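Local coordinates for Cas13d (uncultured Ruminococcus sp, PDB 6IV9), which binds a CRISPR RNA as a Cas13d effector with two HEPN domains that govern CRISPR RNA maturation and target cleavage, at residues 335-340 / 358-363; 401-406 / 463-468; 859-864 / 874-879. The protein carries 2 engineered substitutions. All coordinates share one frame; numbering follows the deposited sequence.

Contact 1. Residues 335-340 / 358-363. With nucleotides of chain B.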
loop_
_atom_site.group_PDB
_atom_site.type_symbol
_atom_site.label_atom_id
_atom_site.label_comp_id
_atom_site.label_asym_id
_atom_site.label_seq_id
_atom_site.Cartn_x
_atom_site.Cartn_y
_atom_site.Cartn_z
ATOM N N GLU A 335 -6.258 -14.748 -28.934
ATOM C CA GLU A 335 -5.695 -16.118 -28.948
ATOM C C GLU A 335 -5.218 -16.474 -27.538
ATOM O O GLU A 335 -5.416 -17.574 -27.115
ATOM C CB GLU A 335 -4.564 -16.199 -29.965
ATOM C CG GLU A 335 -3.923 -17.559 -30.046
ATOM C CD GLU A 335 -4.773 -18.638 -30.687
ATOM O OE1 GLU A 335 -5.827 -18.312 -31.228
ATOM O OE2 GLU A 335 -4.368 -19.800 -30.628
ATOM N N GLY A 336 -4.632 -15.518 -26.836
ATOM C CA GLY A 336 -4.136 -15.731 -25.469
ATOM C C GLY A 336 -5.255 -16.010 -24.485
ATOM O O GLY A 336 -4.965 -16.522 -23.426
ATOM N N ASN A 337 -6.469 -15.590 -24.803
ATOM C CA ASN A 337 -7.635 -15.733 -23.901
ATOM C C ASN A 337 -8.739 -16.553 -24.567
ATOM O O ASN A 337 -9.868 -16.434 -24.152
ATOM C CB ASN A 337 -8.118 -14.356 -23.457
ATOM C CG ASN A 337 -7.101 -13.680 -22.572
ATOM O OD1 ASN A 337 -7.097 -13.886 -21.386
ATOM N ND2 ASN A 337 -6.223 -12.903 -23.153
ATOM N N LYS A 338 -8.369 -17.395 -25.525
ATOM C CA LYS A 338 -9.335 -18.157 -26.362
ATOM C C LYS A 338 -10.203 -19.105 -25.539
ATOM O O LYS A 338 -11.320 -19.301 -25.909
ATOM C CB LYS A 338 -8.614 -18.911 -27.478
ATOM C CG LYS A 338 -7.626 -19.963 -27.012
ATOM C CD LYS A 338 -6.660 -20.405 -28.066
ATOM C CE LYS A 338 -7.312 -21.297 -29.091
ATOM N NZ LYS A 338 -6.321 -21.815 -30.048
ATOM N N VAL A 339 -9.667 -19.718 -24.506
ATOM C CA VAL A 339 -10.538 -20.674 -23.786
ATOM C C VAL A 339 -11.731 -19.953 -23.159
ATOM O O VAL A 339 -12.840 -20.345 -23.410
ATOM C CB VAL A 339 -9.719 -21.374 -22.699
ATOM C CG1 VAL A 339 -10.606 -22.208 -21.816
ATOM C CG2 VAL A 339 -8.576 -22.179 -23.269
ATOM N N ASN A 340 -11.487 -18.916 -22.370
ATOM C CA ASN A 340 -12.615 -18.197 -21.742
ATOM C C ASN A 340 -13.469 -17.514 -22.806
ATOM O O ASN A 340 -14.671 -17.547 -22.686
ATOM C CB ASN A 340 -12.144 -17.233 -20.659
ATOM C CG ASN A 340 -11.619 -17.963 -19.448
ATOM O OD1 ASN A 340 -11.484 -19.167 -19.467
ATOM N ND2 ASN A 340 -11.328 -17.232 -18.396
ATOM N N ARG A 358 -14.643 -7.365 -26.708
ATOM C CA ARG A 358 -14.293 -6.028 -26.186
ATOM C C ARG A 358 -14.558 -5.979 -24.677
ATOM O O ARG A 358 -13.728 -5.451 -23.964
ATOM C CB ARG A 358 -15.016 -4.959 -26.996
ATOM C CG ARG A 358 -14.520 -4.894 -28.431
ATOM C CD ARG A 358 -14.997 -3.678 -29.188
ATOM N NE ARG A 358 -16.437 -3.664 -29.273
ATOM C CZ ARG A 358 -17.127 -3.939 -30.367
ATOM N NH1 ARG A 358 -16.504 -4.201 -31.499
ATOM N NH2 ARG A 358 -18.443 -3.947 -30.331
ATOM N N LEU A 359 -15.677 -6.535 -24.233
ATOM C CA LEU A 359 -15.997 -6.540 -22.787
ATOM C C LEU A 359 -14.951 -7.356 -22.025
ATOM O O LEU A 359 -14.612 -6.978 -20.937
ATOM C CB LEU A 359 -17.403 -7.089 -22.573
ATOM C CG LEU A 359 -18.535 -6.112 -22.864
ATOM C CD1 LEU A 359 -19.850 -6.837 -23.033
ATOM C CD2 LEU A 359 -18.643 -5.066 -21.780
ATOM N N TYR A 360 -14.519 -8.471 -22.587
ATOM C CA TYR A 360 -13.518 -9.333 -21.925
ATOM C C TYR A 360 -12.181 -8.606 -21.794
ATOM O O TYR A 360 -11.548 -8.712 -20.770
ATOM C CB TYR A 360 -13.422 -10.711 -22.567
ATOM C CG TYR A 360 -12.747 -11.707 -21.671
ATOM C CD1 TYR A 360 -13.428 -12.294 -20.630
ATOM C CD2 TYR A 360 -11.419 -12.026 -21.827
ATOM C CE1 TYR A 360 -12.818 -13.194 -19.781
ATOM C CE2 TYR A 360 -10.792 -12.928 -20.994
ATOM C CZ TYR A 360 -11.494 -13.513 -19.966
ATOM O OH TYR A 360 -10.891 -14.406 -19.149
ATOM N N TYR A 361 -11.796 -7.853 -22.818
ATOM C CA TYR A 361 -10.542 -7.076 -22.719
ATOM C C TYR A 361 -10.709 -6.079 -21.572
ATOM O O TYR A 361 -9.787 -5.882 -20.829
ATOM C CB TYR A 361 -10.202 -6.341 -24.016
ATOM C CG TYR A 361 -8.926 -5.549 -23.934
ATOM C CD1 TYR A 361 -7.711 -6.137 -24.200
ATOM C CD2 TYR A 361 -8.924 -4.224 -23.561
ATOM C CE1 TYR A 361 -6.526 -5.440 -24.103
ATOM C CE2 TYR A 361 -7.747 -3.511 -23.453
ATOM C CZ TYR A 361 -6.542 -4.118 -23.731
ATOM O OH TYR A 361 -5.375 -3.438 -23.646
ATOM N N ASP A 362 -11.884 -5.478 -21.470
ATOM C CA ASP A 362 -12.147 -4.504 -20.385
ATOM C C ASP A 362 -12.041 -5.227 -19.046
ATOM O O ASP A 362 -11.333 -4.756 -18.193
ATOM C CB ASP A 362 -13.546 -3.913 -20.525
ATOM C CG ASP A 362 -13.965 -2.952 -19.428
ATOM O OD1 ASP A 362 -13.576 -3.148 -18.291
ATOM O OD2 ASP A 362 -14.705 -2.043 -19.735
ATOM N N PHE A 363 -12.651 -6.390 -18.945
ATOM C CA PHE A 363 -12.678 -7.157 -17.685
ATOM C C PHE A 363 -11.254 -7.481 -17.231
ATOM O O PHE A 363 -11.024 -7.474 -16.056
ATOM C CB PHE A 363 -13.501 -8.420 -17.916
ATOM C CG PHE A 363 -13.575 -9.380 -16.763
ATOM C CD1 PHE A 363 -14.476 -9.186 -15.739
ATOM C CD2 PHE A 363 -12.765 -10.492 -16.721
ATOM C CE1 PHE A 363 -14.551 -10.076 -14.689
ATOM C CE2 PHE A 363 -12.840 -11.380 -15.670
ATOM C CZ PHE A 363 -13.728 -11.166 -14.656
ATOM P P U B 43 -5.338 -11.019 -13.659
ATOM O OP1 U B 43 -5.604 -9.563 -13.364
ATOM O OP2 U B 43 -6.344 -12.016 -13.296
ATOM O "O5'" U B 43 -5.067 -11.032 -15.223
ATOM C "C5'" U B 43 -4.641 -12.228 -15.891
ATOM C "C4'" U B 43 -4.870 -12.089 -17.380
ATOM O "O4'" U B 43 -3.946 -11.079 -17.829
ATOM C "C3'" U B 43 -4.521 -13.328 -18.223
ATOM O "O3'" U B 43 -5.706 -14.106 -18.285
ATOM C "C2'" U B 43 -4.108 -12.695 -19.561
ATOM O "O2'" U B 43 -5.303 -12.256 -20.168
ATOM C "C1'" U B 43 -3.368 -11.437 -19.086
ATOM N N1 U B 43 -1.921 -11.628 -18.908
ATOM C C2 U B 43 -1.150 -11.811 -20.030
ATOM O O2 U B 43 -1.601 -11.775 -21.155
ATOM N N3 U B 43 0.176 -12.031 -19.787
ATOM C C4 U B 43 0.802 -12.084 -18.569
ATOM O O4 U B 43 2.015 -12.282 -18.525
ATOM C C5 U B 43 -0.058 -11.883 -17.452
ATOM C C6 U B 43 -1.358 -11.670 -17.651
ATOM P P A B 44 -5.797 -15.599 -17.688
ATOM O OP1 A B 44 -7.229 -15.954 -17.698
ATOM O OP2 A B 44 -5.115 -15.599 -16.352
ATOM O "O5'" A B 44 -4.814 -16.414 -18.653
ATOM C "C5'" A B 44 -5.312 -16.834 -19.971
ATOM C "C4'" A B 44 -4.468 -17.947 -20.543
ATOM O "O4'" A B 44 -3.120 -17.482 -20.823
ATOM C "C3'" A B 44 -4.305 -19.126 -19.578
ATOM O "O3'" A B 44 -4.247 -20.367 -20.294
ATOM C "C2'" A B 44 -2.990 -18.803 -18.901
ATOM O "O2'" A B 44 -2.301 -19.927 -18.422
ATOM C "C1'" A B 44 -2.196 -18.236 -20.056
ATOM N N9 A B 44 -1.145 -17.330 -19.626
ATOM C C8 A B 44 -1.175 -16.323 -18.683
ATOM N N7 A B 44 -0.050 -15.659 -18.585
ATOM C C5 A B 44 0.770 -16.260 -19.531
ATOM C C6 A B 44 2.082 -16.003 -19.932
ATOM N N6 A B 44 2.837 -15.049 -19.389
ATOM N N1 A B 44 2.610 -16.781 -20.907
ATOM C C2 A B 44 1.843 -17.733 -21.454
ATOM N N3 A B 44 0.585 -18.062 -21.169
ATOM C C4 A B 44 0.104 -17.281 -20.185
HETATM O O HOH W 1 -8.666 -15.452 -19.845
#
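Asn-337 meets Tyr-360 and the ribose of U43 of chain B at once, and its side chain, followed outward, shows how. Asn-337 CB lies 3.9 Å from CE2 of Tyr-360, an ordinary packing distance. CG stands anti to the carbonyl carbon (chi1 -67°), which places the amide between the Tyr-360 ring edge and the ribose of U43 of chain B. Asn-337 OD1 comes in at the ring edge, near the ring plane, 3.8 Å from CE2 of Tyr-360. The same Asn-337 OD1 accepts two hydrogen bonds: one from the O2' hydroxyl of U43 of chain B at 2.7 Å, the other from a water. ND2 gives only a weak bond back to that O2', bent to 129°, and also reaches the carbonyl oxygen of Phe-333, which helps to fix the flip of the amide.

The water extends the network. It donates to Asn-337 OD1 and to OP1 of A44 of chain B, and accepts from the hydroxyl of Tyr-360, its oxygen 2.6 Å from OH. Tyr-360 OH in turn accepts from ND2 of Asn-340 at 3.0 Å with an N-H...O angle of 149°, the phenol lying somewhat out of the amide plane. The phenol oxygen is therefore held as both donor and acceptor although buried. CB of Asn-340 sits 3.4 Å from Tyr-360 OH, and Asn-340 OD1 accepts from Lys-402 NZ. Phe-409 of helix 400-418 meets the Tyr-360 ring edge-to-face.

A 2'-hydroxyl read by an asparagine amide and a phosphate reached through one bridging water are typical of protein recognition of the RNA sugar-phosphate backbone; here the site lies where helix 338-347 and helix 353-366 face the bound RNA.

Contact 2. Residues 401-406 / 463-468. With nucleotides of chain B.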
loop_
_atom_site.group_PDB
_atom_site.type_symbol
_atom_site.label_atom_id
_atom_site.label_comp_id
_atom_site.label_asym_id
_atom_site.label_seq_id
_atom_site.Cartn_x
_atom_site.Cartn_y
_atom_site.Cartn_z
ATOM N N SER A 401 -9.404 -20.371 -10.473
ATOM C CA SER A 401 -9.241 -18.981 -10.957
ATOM C C SER A 401 -9.980 -18.803 -12.281
ATOM O O SER A 401 -10.647 -17.807 -12.445
ATOM C CB SER A 401 -7.802 -18.649 -11.111
ATOM O OG SER A 401 -7.188 -18.583 -9.848
ATOM N N LYS A 402 -9.843 -19.764 -13.186
ATOM C CA LYS A 402 -10.533 -19.649 -14.490
ATOM C C LYS A 402 -12.043 -19.676 -14.255
ATOM O O LYS A 402 -12.729 -18.871 -14.824
ATOM C CB LYS A 402 -10.066 -20.739 -15.457
ATOM C CG LYS A 402 -10.806 -20.769 -16.780
ATOM C CD LYS A 402 -10.279 -21.767 -17.762
ATOM C CE LYS A 402 -8.874 -21.475 -18.226
ATOM N NZ LYS A 402 -8.774 -20.205 -18.975
ATOM N N MET A 403 -12.504 -20.557 -13.379
ATOM C CA MET A 403 -13.949 -20.705 -13.122
ATOM C C MET A 403 -14.510 -19.401 -12.560
ATOM O O MET A 403 -15.566 -18.996 -12.997
ATOM C CB MET A 403 -14.200 -21.839 -12.131
ATOM C CG MET A 403 -15.653 -22.180 -11.945
ATOM S SD MET A 403 -15.891 -23.751 -11.081
ATOM C CE MET A 403 -15.029 -23.415 -9.558
ATOM N N TYR A 404 -13.798 -18.787 -11.623
ATOM C CA TYR A 404 -14.239 -17.513 -11.007
ATOM C C TYR A 404 -14.262 -16.380 -12.028
ATOM O O TYR A 404 -15.134 -15.556 -11.910
ATOM C CB TYR A 404 -13.448 -17.203 -9.742
ATOM C CG TYR A 404 -13.777 -18.132 -8.606
ATOM C CD1 TYR A 404 -14.764 -19.084 -8.740
ATOM C CD2 TYR A 404 -13.085 -18.080 -7.411
ATOM C CE1 TYR A 404 -15.065 -19.961 -7.717
ATOM C CE2 TYR A 404 -13.381 -18.940 -6.373
ATOM C CZ TYR A 404 -14.373 -19.885 -6.529
ATOM O OH TYR A 404 -14.663 -20.749 -5.528
ATOM N N LYS A 405 -13.303 -16.346 -12.950
ATOM C CA LYS A 405 -13.281 -15.270 -13.968
ATOM C C LYS A 405 -14.544 -15.383 -14.821
ATOM O O LYS A 405 -15.188 -14.392 -15.058
ATOM C CB LYS A 405 -12.049 -15.402 -14.862
ATOM C CG LYS A 405 -10.775 -14.764 -14.340
ATOM C CD LYS A 405 -9.656 -14.741 -15.331
ATOM C CE LYS A 405 -8.519 -13.829 -14.941
ATOM N NZ LYS A 405 -7.781 -14.328 -13.762
ATOM N N LEU A 406 -14.882 -16.597 -15.229
ATOM C CA LEU A 406 -16.087 -16.795 -16.061
ATOM C C LEU A 406 -17.333 -16.379 -15.284
ATOM O O LEU A 406 -18.138 -15.684 -15.839
ATOM C CB LEU A 406 -16.146 -18.266 -16.472
ATOM C CG LEU A 406 -15.054 -18.677 -17.447
ATOM C CD1 LEU A 406 -14.905 -20.179 -17.522
ATOM C CD2 LEU A 406 -15.309 -18.082 -18.811
ATOM N N ASP A 463 -19.202 -27.488 -15.652
ATOM C CA ASP A 463 -19.155 -28.666 -16.560
ATOM C C ASP A 463 -17.962 -28.556 -17.514
ATOM O O ASP A 463 -17.508 -29.572 -17.996
ATOM C CB ASP A 463 -20.449 -28.810 -17.356
ATOM C CG ASP A 463 -21.621 -29.331 -16.549
ATOM O OD1 ASP A 463 -21.412 -29.751 -15.410
ATOM O OD2 ASP A 463 -22.727 -29.311 -17.076
ATOM N N HIS A 464 -17.534 -27.344 -17.836
ATOM C CA HIS A 464 -16.404 -27.197 -18.784
ATOM C C HIS A 464 -15.092 -26.995 -18.045
ATOM O O HIS A 464 -14.077 -26.924 -18.704
ATOM C CB HIS A 464 -16.629 -26.002 -19.702
ATOM C CG HIS A 464 -17.651 -26.216 -20.759
ATOM N ND1 HIS A 464 -18.978 -26.152 -20.508
ATOM C CD2 HIS A 464 -17.530 -26.475 -22.067
ATOM C CE1 HIS A 464 -19.640 -26.363 -21.612
ATOM N NE2 HIS A 464 -18.780 -26.554 -22.576
ATOM N N MET A 465 -15.147 -26.901 -16.724
ATOM C CA MET A 465 -13.923 -26.624 -15.943
ATOM C C MET A 465 -13.164 -27.914 -15.632
ATOM O O MET A 465 -13.158 -28.349 -14.505
ATOM C CB MET A 465 -14.237 -25.802 -14.692
ATOM C CG MET A 465 -14.644 -24.381 -15.023
ATOM S SD MET A 465 -13.338 -23.428 -15.819
ATOM C CE MET A 465 -13.817 -23.477 -17.535
ATOM N N ASN A 466 -12.541 -28.480 -16.657
ATOM C CA ASN A 466 -11.707 -29.695 -16.509
ATOM C C ASN A 466 -10.592 -29.641 -17.548
ATOM O O ASN A 466 -10.758 -28.962 -18.535
ATOM C CB ASN A 466 -12.518 -30.988 -16.567
ATOM C CG ASN A 466 -13.175 -31.204 -17.906
ATOM O OD1 ASN A 466 -12.504 -31.484 -18.877
ATOM N ND2 ASN A 466 -14.480 -31.066 -17.958
ATOM N N GLY A 467 -9.527 -30.391 -17.314
ATOM C CA GLY A 467 -8.352 -30.398 -18.191
ATOM C C GLY A 467 -8.669 -30.839 -19.604
ATOM O O GLY A 467 -8.093 -30.276 -20.516
ATOM N N ASP A 468 -9.544 -31.822 -19.786
ATOM C CA ASP A 468 -9.820 -32.278 -21.173
ATOM C C ASP A 468 -10.476 -31.169 -21.998
ATOM O O ASP A 468 -10.020 -30.918 -23.096
ATOM C CB ASP A 468 -10.603 -33.589 -21.172
ATOM C CG ASP A 468 -9.760 -34.765 -20.708
ATOM O OD1 ASP A 468 -8.598 -34.829 -21.108
ATOM O OD2 ASP A 468 -10.271 -35.593 -19.951
ATOM P P C B 45 -5.506 -21.302 -20.366
ATOM O OP1 C B 45 -5.129 -22.472 -21.220
ATOM O OP2 C B 45 -6.735 -20.557 -20.766
ATOM O "O5'" C B 45 -5.765 -21.757 -18.868
ATOM C "C5'" C B 45 -4.804 -22.577 -18.206
ATOM C "C4'" C B 45 -5.420 -23.066 -16.929
ATOM O "O4'" C B 45 -6.344 -24.144 -17.221
ATOM C "C3'" C B 45 -4.473 -23.704 -15.925
ATOM O "O3'" C B 45 -3.832 -22.731 -15.131
ATOM C "C2'" C B 45 -5.454 -24.448 -15.039
ATOM O "O2'" C B 45 -6.227 -23.690 -14.150
ATOM C "C1'" C B 45 -6.441 -24.980 -16.072
ATOM N N1 C B 45 -6.150 -26.401 -16.367
ATOM C C2 C B 45 -5.518 -26.788 -17.547
ATOM O O2 C B 45 -5.278 -25.934 -18.409
ATOM N N3 C B 45 -5.232 -28.098 -17.741
ATOM C C4 C B 45 -5.516 -28.990 -16.789
ATOM N N4 C B 45 -5.219 -30.269 -17.018
ATOM C C5 C B 45 -6.120 -28.613 -15.559
ATOM C C6 C B 45 -6.419 -27.325 -15.392
ATOM P P A B 44 -5.797 -15.599 -17.688
ATOM O OP1 A B 44 -7.229 -15.954 -17.698
ATOM O OP2 A B 44 -5.115 -15.599 -16.352
ATOM O "O5'" A B 44 -4.814 -16.414 -18.653
ATOM C "C5'" A B 44 -5.312 -16.834 -19.971
ATOM C "C4'" A B 44 -4.468 -17.947 -20.543
ATOM O "O4'" A B 44 -3.120 -17.482 -20.823
ATOM C "C3'" A B 44 -4.305 -19.126 -19.578
ATOM O "O3'" A B 44 -4.247 -20.367 -20.294
ATOM C "C2'" A B 44 -2.990 -18.803 -18.901
ATOM O "O2'" A B 44 -2.301 -19.927 -18.422
ATOM C "C1'" A B 44 -2.196 -18.236 -20.056
ATOM N N9 A B 44 -1.145 -17.330 -19.626
ATOM C C8 A B 44 -1.175 -16.323 -18.683
ATOM N N7 A B 44 -0.050 -15.659 -18.585
ATOM C C5 A B 44 0.770 -16.260 -19.531
ATOM C C6 A B 44 2.082 -16.003 -19.932
ATOM N N6 A B 44 2.837 -15.049 -19.389
ATOM N N1 A B 44 2.610 -16.781 -20.907
ATOM C C2 A B 44 1.843 -17.733 -21.454
ATOM N N3 A B 44 0.585 -18.062 -21.169
ATOM C C4 A B 44 0.104 -17.281 -20.185
#
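Met-465 pushes its side chain against one flank of helix 400-418, meeting Lys-402, Met-403 and Leu-406. The dense end of the contact is at its tip: Met-465 CE comes within 3.5 Å of CD1 of Leu-406, tighter than usual for two methyl groups. Further back, CG of Met-465 is 3.9 Å from CB of Met-403, while SD of Met-465 rests 3.8 Å from CG of Lys-402, whose chain passes at about a right angle. Bends at chi2 (-64°) and chi3 let the methionine fold its tip along the helix instead of running straight past it.

Met-465 projects from a turn: it is the centre of an inverse gamma turn between helix 436-464 and helix 467-475, and Asn-466 caps the latter by bonding Val-469 N through OD1. Leu-343 of helix 338-347 packs on Met-465, and Ile-461 on Met-403 and Leu-406.

On the RNA side the packing gives way to polar contacts. Successive bends at chi3 and chi4 swing the end of Lys-402 away from Met-465, so that Lys-402 NZ, besides its bond to Asn-340, donates to OP2 of C45 of chain B at 2.7 Å. A serine in place of Lys-402 would probably cost that phosphate and Asn-340 OD1 this donor, besides uncovering SD of Met-465. Lys-405 runs past OP1 of A44 of chain B, its CD 3.6 Å away, and its NZ pairs with a different phosphate. At the far end CA of Gly-467 approaches N4 of the base of C45 of chain B to 3.3 Å, with no side chain between them.

Contact 3. Residues 859-864 / 874-879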
loop_
_atom_site.group_PDB
_atom_site.type_symbol
_atom_site.label_atom_id
_atom_site.label_comp_id
_atom_site.label_asym_id
_atom_site.label_seq_id
_atom_site.Cartn_x
_atom_site.Cartn_y
_atom_site.Cartn_z
ATOM N N CYS A 859 17.541 -0.842 20.488
ATOM C CA CYS A 859 18.419 -0.192 19.495
ATOM C C CYS A 859 18.796 1.210 19.975
ATOM O O CYS A 859 19.916 1.602 19.784
ATOM C CB CYS A 859 17.727 -0.055 18.147
ATOM S SG CYS A 859 17.381 -1.613 17.294
ATOM N N ILE A 860 17.847 1.951 20.518
ATOM C CA ILE A 860 18.122 3.346 20.974
ATOM C C ILE A 860 19.113 3.360 22.141
ATOM O O ILE A 860 19.952 4.231 22.165
ATOM C CB ILE A 860 16.823 4.067 21.369
ATOM C CG1 ILE A 860 15.853 4.202 20.198
ATOM C CG2 ILE A 860 17.120 5.408 22.001
ATOM C CD1 ILE A 860 16.201 5.290 19.259
ATOM N N THR A 861 18.964 2.431 23.077
ATOM C CA THR A 861 19.796 2.422 24.302
ATOM C C THR A 861 21.112 1.669 24.115
ATOM O O THR A 861 21.886 1.676 25.031
ATOM C CB THR A 861 19.007 1.852 25.473
ATOM O OG1 THR A 861 18.635 0.522 25.135
ATOM C CG2 THR A 861 17.794 2.683 25.803
ATOM N N LYS A 862 21.331 1.035 22.980
ATOM C CA LYS A 862 22.598 0.310 22.765
ATOM C C LYS A 862 23.757 1.293 22.923
ATOM O O LYS A 862 23.735 2.340 22.306
ATOM C CB LYS A 862 22.598 -0.313 21.375
ATOM C CG LYS A 862 23.755 -1.246 21.092
ATOM C CD LYS A 862 24.005 -1.403 19.632
ATOM C CE LYS A 862 25.161 -2.338 19.354
ATOM N NZ LYS A 862 25.501 -3.154 20.543
ATOM N N ARG A 863 24.748 0.925 23.743
ATOM C CA ARG A 863 25.940 1.783 23.978
ATOM C C ARG A 863 27.002 1.460 22.921
ATOM O O ARG A 863 27.578 0.355 22.981
ATOM C CB ARG A 863 26.486 1.559 25.393
ATOM C CG ARG A 863 26.526 2.817 26.249
ATOM C CD ARG A 863 25.217 3.062 26.977
ATOM N NE ARG A 863 24.903 2.003 27.925
ATOM C CZ ARG A 863 25.271 2.002 29.202
ATOM N NH1 ARG A 863 26.265 2.775 29.605
ATOM N NH2 ARG A 863 24.647 1.226 30.069
ATOM N N GLY A 864 27.241 2.393 21.993
ATOM C CA GLY A 864 28.235 2.201 20.919
ATOM C C GLY A 864 29.563 1.698 21.459
ATOM O O GLY A 864 30.080 2.307 22.417
ATOM N N LYS A 874 17.785 7.201 30.982
ATOM C CA LYS A 874 17.220 6.774 32.290
ATOM C C LYS A 874 16.313 5.538 32.209
ATOM O O LYS A 874 16.086 4.943 33.239
ATOM C CB LYS A 874 16.469 7.923 32.959
ATOM C CG LYS A 874 15.251 8.461 32.230
ATOM C CD LYS A 874 14.516 9.495 33.037
ATOM C CE LYS A 874 13.506 10.274 32.233
ATOM N NZ LYS A 874 12.922 11.387 33.004
ATOM N N TYR A 875 15.775 5.206 31.039
ATOM C CA TYR A 875 14.888 4.037 30.871
ATOM C C TYR A 875 15.690 2.755 30.617
ATOM O O TYR A 875 15.104 1.701 30.705
ATOM C CB TYR A 875 13.957 4.334 29.697
ATOM C CG TYR A 875 13.045 5.506 29.927
ATOM C CD1 TYR A 875 12.013 5.419 30.830
ATOM C CD2 TYR A 875 13.213 6.692 29.248
ATOM C CE1 TYR A 875 11.175 6.485 31.070
ATOM C CE2 TYR A 875 12.381 7.770 29.469
ATOM C CZ TYR A 875 11.356 7.663 30.382
ATOM O OH TYR A 875 10.526 8.699 30.620
ATOM N N GLU A 876 16.981 2.853 30.322
ATOM C CA GLU A 876 17.784 1.651 29.970
ATOM C C GLU A 876 17.724 0.556 31.039
ATOM O O GLU A 876 17.451 -0.576 30.698
ATOM C CB GLU A 876 19.233 2.010 29.640
ATOM C CG GLU A 876 20.030 0.841 29.122
ATOM C CD GLU A 876 21.506 1.066 28.854
ATOM O OE1 GLU A 876 22.311 0.240 29.261
ATOM O OE2 GLU A 876 21.842 2.045 28.219
ATOM N N ASP A 877 17.984 0.887 32.294
ATOM C CA ASP A 877 18.050 -0.163 33.340
ATOM C C ASP A 877 16.760 -0.975 33.420
ATOM O O ASP A 877 16.849 -2.181 33.412
ATOM C CB ASP A 877 18.483 0.404 34.688
ATOM C CG ASP A 877 19.942 0.813 34.712
ATOM O OD1 ASP A 877 20.296 1.567 35.596
ATOM O OD2 ASP A 877 20.698 0.387 33.838
ATOM N N ASP A 878 15.617 -0.319 33.528
ATOM C CA ASP A 878 14.340 -1.060 33.641
ATOM C C ASP A 878 14.048 -1.858 32.364
ATOM O O ASP A 878 13.532 -2.955 32.458
ATOM C CB ASP A 878 13.195 -0.137 34.008
ATOM C CG ASP A 878 13.230 0.232 35.471
ATOM O OD1 ASP A 878 13.800 -0.536 36.245
ATOM O OD2 ASP A 878 12.681 1.274 35.812
ATOM N N LEU A 879 14.352 -1.290 31.210
ATOM C CA LEU A 879 14.085 -2.004 29.942
ATOM C C LEU A 879 14.895 -3.300 29.925
ATOM O O LEU A 879 14.361 -4.312 29.566
ATOM C CB LEU A 879 14.522 -1.083 28.806
ATOM C CG LEU A 879 14.577 -1.717 27.427
ATOM C CD1 LEU A 879 13.183 -1.967 26.907
ATOM C CD2 LEU A 879 15.353 -0.837 26.484
#
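Glu-876 lies obliquely across Thr-861 and ends at the guanidinium of Arg-863, so one extended side chain covers both the end of helix 848-861 and the chain that leaves it. CG is set anti to the backbone N (chi1 -173°) and the rest of the chain is straight; Glu-876 CG consequently passes 3.9 Å from CB of Thr-861 while the carboxylate reaches beyond.

There NH2 of Arg-863 donates to OE1 of Glu-876 at 2.7 Å, forming a salt bridge. The oxygen lies at the guanidinium edge, near its plane, and is approached on its syn side, though tilted out of the carboxylate plane, with an N-H...O angle of 157°. The two flat groups are turned 61° from each other, far from the coplanar arrangement of a symmetric paired salt bridge. Arg-863 is poorly ordered, and its exact pose deserves corresponding caution.

Leu-879, one helical turn after Glu-876, faces Thr-861 as well, bringing CD2 to 3.8 Å from OG1. That hydroxyl has its main polar partner in its own helix, the carbonyl oxygen of Gln-857. Phe-889 of helix 887-893 also packs on Thr-861, and Leu-879 rests further on Tyr-854 and Arg-858, joining helix 876-882 to the last turns of helix 848-861.

OE2 of Glu-876 is 3.2 Å from the carbonyl oxygen of Thr-861, and both are acceptors; NE of Arg-863 is near too, 3.1 Å from Glu-876 OE2. The acceptor pair would be expected to disfavour the charged form slightly, and the nearby arginine, itself poorly ordered, probably offsets part of the cost of that buried charge.

Overall arrangement
Along the chain the three contacts come in series, with none nested or crossing. Contact 1 closes a mostly helical connection of 17 residues, bringing the start of helix 338-347 to helix 353-366. Contact 2 closes a longer one, 56 residues and almost all helix, returning the turn before helix 467-475 to helix 400-418. The two touch, their centres 14 Å apart, with Phe-363 packing on the backbone of Lys-405, and together they form one helical wall along consecutive RNA nucleotides. Contact 3 closes a nine-residue loop without helix or strand near the C terminus, joining the end of helix 848-861 to helix 876-882, on the opposite side of the chain's centre, about 60 Å from contact 1 between centres.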